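Local structure of salivary cystatin-L (Ixodes scapularis, 4ZM8) at the interface of chains A and B. The protein inhibits cysteine proteases such as papain and cathepsins L and S, suppressing host immune responses and aiding tick feeding. Residues are numbered along the deposited sequence; one frame, centred on the assembly and turned at random. Chains: chain A/B, Putative secreted cystatin.

Contact 1: the interface of chains A and B. Residues chain A 68, 70-72, 74, 76; chain B 28, 40-42.
B:Phe40 of one chain sits in a pocket built by the other chain, between A:Tyr76 and A:Leu72. On one face, A:Tyr76 CB lies over the middle of the phenyl ring, and the tyrosine ring meets it edge-to-face, with planes 68° apart and CD1 3.9 Å from B:Phe40 CG. On the opposite face, A:Leu72 presses one methyl, CD2, toward the rim, 3.9 Å from the ring centroid. The phenol is itself covered: B:Ser28 lays its CB over one face, 3.5 Å from the centroid. A:Tyr76 has CG anti to its backbone N (chi1 -178°), which carries the ring past B:Phe40 toward B:Thr42.

Polar contacts frame this packing. At the far end of the phenol, A:Tyr76 OH and B:Thr42 OG1 share a hydrogen bond of 2.9 Å, the threonine oxygen lying at the ring edge, in its plane. The backbone carbonyl of B:Phe40 is gripped twice by A:Ser68: its N donates to B:Phe40 O at 2.8 Å nearly along the C=O axis, and its hydroxyl OG approaches from above the carbonyl plane. A weak bond runs from B:Phe40 N to A:Cys70 O. Within chain A, A:Ser74 OG donates to A:Glu71 O.

Helix 17-31 and strand 39-43 of chain B thus pack against the end of strand 45-68 and the following loop of chain A, apparently by domain swapping, in a dimer formed in vitro but probably not in vivo.

Contact 2: the interface of chains A and B. Residues chain A 7, 51-54; chain B 56-58.
A:Gln52 and B:Asn58 face each other where the long strands 45-68 of the two chains run antiparallel. The segment at hand belongs to the QVVAG motif of cystatins, of which A:Gln52, A:Val53, A:Val54 and B:Gly56 are members. In a monomeric cystatin this motif forms the first hairpin loop, which enters the protease active-site cleft; here it is extended and paired with its copy.

Backbone hydrogen bonds make the ribbon. B:Asn58 N donates to A:Gln52 O at 2.7 Å. A:Val54 N donates to B:Gly56 O, and B:Gly56 N returns a bond to A:Val54 O. Between these pairs, A:Val53 stands opposite B:Thr57. The ladder is less regular at A:Gln52, whose N comes near B:Asn58 O without a hydrogen bond, its N-H being turned away.

A side-chain hydrogen bond reinforces the ladder. A:Gln52 and B:Asn58 run side by side and point the same way, with amide planes 53° apart. The glutamine has CG anti to its backbone N (chi1 173°) and stays extended beyond CG, which brings its carboxamide level with that of the shorter asparagine. B:Asn58 ND2 reaches A:Gln52 OE1 at 3.2 Å, in the plane of the acceptor carbonyl though 15° out of the donor's own amide plane.

Van der Waals contacts flank B:Asn58. Beneath the amides, A:Gln52 CB and B:Asn58 CB are 3.9 Å apart. A:Tyr7, from the N-terminal segment of chain A, crosses B:Asn58 obliquely and brings its phenol OH to 3.6 Å from B:Asn58 CB; the same ring takes A:Gln52 CD over one face, toward the rim, so it flanks both partners. From the other direction comes A:Val54, whose branch CG2 lies 3.4 Å from B:Asn58 ND2.

Contact 1: the interface of chains A and B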
loop_
_atom_site.group_PDB
_atom_site.type_symbol
_atom_site.label_atom_id
_atom_site.label_comp_id
_atom_site.label_asym_id
_atom_site.label_seq_id
_atom_site.Cartn_x
_atom_site.Cartn_y
_atom_site.Cartn_z
ATOM N N SER A 68 4.189 20.403 -20.709
ATOM C CA SER A 68 3.163 21.449 -20.826
ATOM C C SER A 68 3.770 22.828 -21.006
ATOM O O SER A 68 4.988 23.012 -20.968
ATOM C CB SER A 68 2.254 21.476 -19.606
ATOM O OG SER A 68 3.001 21.852 -18.471
ATOM N N CYS A 70 3.465 25.276 -18.970
ATOM C CA CYS A 70 3.709 25.874 -17.659
ATOM C C CYS A 70 4.995 25.456 -16.929
ATOM O O CYS A 70 5.362 24.279 -16.894
ATOM C CB CYS A 70 2.526 25.576 -16.748
ATOM S SG CYS A 70 0.952 26.103 -17.417
ATOM N N GLU A 71 5.652 26.443 -16.320
ATOM C CA GLU A 71 6.813 26.200 -15.470
ATOM C C GLU A 71 6.382 25.539 -14.178
ATOM O O GLU A 71 5.241 25.689 -13.750
ATOM C CB GLU A 71 7.552 27.498 -15.141
ATOM C CG GLU A 71 7.727 28.470 -16.300
ATOM C CD GLU A 71 8.992 28.240 -17.087
ATOM O OE1 GLU A 71 9.281 27.072 -17.436
ATOM O OE2 GLU A 71 9.699 29.239 -17.355
ATOM N N LEU A 72 7.309 24.817 -13.558
ATOM C CA LEU A 72 7.071 24.195 -12.263
ATOM C C LEU A 72 6.959 25.218 -11.143
ATOM O O LEU A 72 6.275 25.020 -10.136
ATOM C CB LEU A 72 8.242 23.292 -11.902
ATOM C CG LEU A 72 8.341 21.998 -12.711
ATOM C CD1 LEU A 72 9.644 21.306 -12.438
ATOM C CD2 LEU A 72 7.190 21.115 -12.347
ATOM N N SER A 74 5.167 27.508 -10.908
ATOM C CA SER A 74 3.848 28.131 -11.039
ATOM C C SER A 74 2.707 27.152 -10.739
ATOM O O SER A 74 2.923 25.953 -10.588
ATOM C CB SER A 74 3.664 28.704 -12.445
ATOM O OG SER A 74 3.581 27.667 -13.415
ATOM N N TYR A 76 -0.217 24.839 -11.450
ATOM C CA TYR A 76 -0.799 24.028 -12.512
ATOM C C TYR A 76 -2.297 24.265 -12.661
ATOM O O TYR A 76 -3.014 24.398 -11.675
ATOM C CB TYR A 76 -0.549 22.534 -12.257
ATOM C CG TYR A 76 -1.105 21.660 -13.354
ATOM C CD1 TYR A 76 -0.355 21.395 -14.495
ATOM C CD2 TYR A 76 -2.383 21.119 -13.264
ATOM C CE1 TYR A 76 -0.856 20.613 -15.513
ATOM C CE2 TYR A 76 -2.898 20.333 -14.271
ATOM C CZ TYR A 76 -2.130 20.079 -15.399
ATOM O OH TYR A 76 -2.627 19.293 -16.416
ATOM N N SER B 28 0.374 16.279 -12.953
ATOM C CA SER B 28 1.041 17.459 -12.430
ATOM C C SER B 28 1.747 17.093 -11.116
ATOM O O SER B 28 2.890 17.502 -10.884
ATOM C CB SER B 28 0.056 18.619 -12.240
ATOM O OG SER B 28 -0.987 18.297 -11.340
ATOM N N PHE B 40 5.824 21.416 -15.752
ATOM C CA PHE B 40 4.821 20.386 -15.547
ATOM C C PHE B 40 4.611 19.540 -16.812
ATOM O O PHE B 40 4.623 20.057 -17.935
ATOM C CB PHE B 40 3.477 20.989 -15.154
ATOM C CG PHE B 40 3.468 21.636 -13.815
ATOM C CD1 PHE B 40 3.454 20.869 -12.663
ATOM C CD2 PHE B 40 3.426 23.024 -13.702
ATOM C CE1 PHE B 40 3.433 21.470 -11.425
ATOM C CE2 PHE B 40 3.404 23.635 -12.455
ATOM C CZ PHE B 40 3.401 22.856 -11.319
ATOM N N ASP B 41 4.419 18.235 -16.612
ATOM C CA ASP B 41 3.862 17.354 -17.624
ATOM C C ASP B 41 2.348 17.470 -17.587
ATOM O O ASP B 41 1.785 17.822 -16.548
ATOM C CB ASP B 41 4.281 15.914 -17.371
ATOM C CG ASP B 41 5.552 15.566 -18.078
ATOM O OD1 ASP B 41 5.812 16.206 -19.122
ATOM O OD2 ASP B 41 6.290 14.675 -17.599
ATOM N N THR B 42 1.684 17.174 -18.702
ATOM C CA THR B 42 0.234 17.191 -18.699
ATOM C C THR B 42 -0.331 16.010 -19.448
ATOM O O THR B 42 0.404 15.160 -19.942
ATOM C CB THR B 42 -0.338 18.479 -19.315
ATOM O OG1 THR B 42 -1.749 18.563 -19.047
ATOM C CG2 THR B 42 -0.103 18.498 -20.819
#

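Contact 2: the interface of chains A and B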
loop_
_atom_site.group_PDB
_atom_site.type_symbol
_atom_site.label_atom_id
_atom_site.label_comp_id
_atom_site.label_asym_id
_atom_site.label_seq_id
_atom_site.Cartn_x
_atom_site.Cartn_y
_atom_site.Cartn_z
ATOM N N TYR A 7 -5.768 5.195 13.676
ATOM C CA TYR A 7 -5.808 3.993 14.503
ATOM C C TYR A 7 -6.542 4.220 15.813
ATOM O O TYR A 7 -6.208 5.101 16.597
ATOM C CB TYR A 7 -4.397 3.475 14.779
ATOM C CG TYR A 7 -3.831 2.665 13.633
ATOM C CD1 TYR A 7 -4.329 1.398 13.335
ATOM C CD2 TYR A 7 -2.820 3.176 12.824
ATOM C CE1 TYR A 7 -3.819 0.654 12.284
ATOM C CE2 TYR A 7 -2.301 2.433 11.772
ATOM C CZ TYR A 7 -2.808 1.174 11.510
ATOM O OH TYR A 7 -2.303 0.442 10.465
ATOM N N THR A 51 -6.725 -0.939 15.270
ATOM C CA THR A 51 -7.294 -1.191 13.951
ATOM C C THR A 51 -7.565 0.118 13.228
ATOM O O THR A 51 -7.436 1.200 13.806
ATOM C CB THR A 51 -8.593 -1.991 14.016
ATOM O OG1 THR A 51 -9.558 -1.255 14.771
ATOM C CG2 THR A 51 -8.359 -3.322 14.668
ATOM N N GLN A 52 -7.955 0.002 11.963
ATOM C CA GLN A 52 -8.070 1.146 11.074
ATOM C C GLN A 52 -8.785 0.755 9.794
ATOM O O GLN A 52 -8.233 0.033 8.968
ATOM C CB GLN A 52 -6.687 1.705 10.745
ATOM C CG GLN A 52 -6.698 2.789 9.690
ATOM C CD GLN A 52 -5.303 3.240 9.302
ATOM O OE1 GLN A 52 -4.589 2.547 8.572
ATOM N NE2 GLN A 52 -4.905 4.408 9.795
ATOM N N VAL A 53 -10.014 1.230 9.632
ATOM C CA VAL A 53 -10.793 0.926 8.435
ATOM C C VAL A 53 -10.153 1.557 7.196
ATOM O O VAL A 53 -9.728 2.717 7.208
ATOM C CB VAL A 53 -12.259 1.406 8.591
ATOM C CG1 VAL A 53 -13.077 1.081 7.358
ATOM C CG2 VAL A 53 -12.883 0.754 9.806
ATOM N N VAL A 54 -10.053 0.762 6.134
ATOM C CA VAL A 54 -9.561 1.259 4.852
ATOM C C VAL A 54 -10.675 1.283 3.825
ATOM O O VAL A 54 -11.240 0.240 3.496
ATOM C CB VAL A 54 -8.423 0.401 4.283
ATOM C CG1 VAL A 54 -8.048 0.906 2.909
ATOM C CG2 VAL A 54 -7.212 0.406 5.211
ATOM N N GLY B 56 -11.343 -2.789 3.628
ATOM C CA GLY B 56 -10.900 -3.764 4.593
ATOM C C GLY B 56 -10.567 -3.058 5.881
ATOM O O GLY B 56 -11.120 -1.986 6.180
ATOM N N THR B 57 -9.661 -3.656 6.643
ATOM C CA THR B 57 -9.242 -3.096 7.913
ATOM C C THR B 57 -7.788 -3.404 8.239
ATOM O O THR B 57 -7.303 -4.504 8.005
ATOM C CB THR B 57 -10.155 -3.584 9.065
ATOM O OG1 THR B 57 -9.425 -3.540 10.301
ATOM C CG2 THR B 57 -10.701 -4.965 8.800
ATOM N N ASN B 58 -7.091 -2.395 8.751
ATOM C CA ASN B 58 -5.668 -2.486 9.040
ATOM C C ASN B 58 -5.411 -2.823 10.495
ATOM O O ASN B 58 -5.898 -2.134 11.381
ATOM C CB ASN B 58 -4.976 -1.177 8.701
ATOM C CG ASN B 58 -4.344 -1.201 7.334
ATOM O OD1 ASN B 58 -3.939 -2.254 6.854
ATOM N ND2 ASN B 58 -4.238 -0.040 6.704
#

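Contacts 1 and 2 lie about 36 Å apart and share strand 45-68 of chain A: contact 2 pairs its first half with the middle of the same strand of chain B, and contact 1 uses its end and the loop beyond. Contact 1 appears to pack exchanged elements, and contact 2 to be new pairing where the inhibitory loop has opened. The latter's centre is about 8 Å from A:Gly5, the reactive site inferred by similarity, against about 31 Å for contact 1. Drawing the QVVAG segment into an extended pairing there fits the prediction that dimers are inactive. Two-fold symmetry repeats each contact with the chains exchanged.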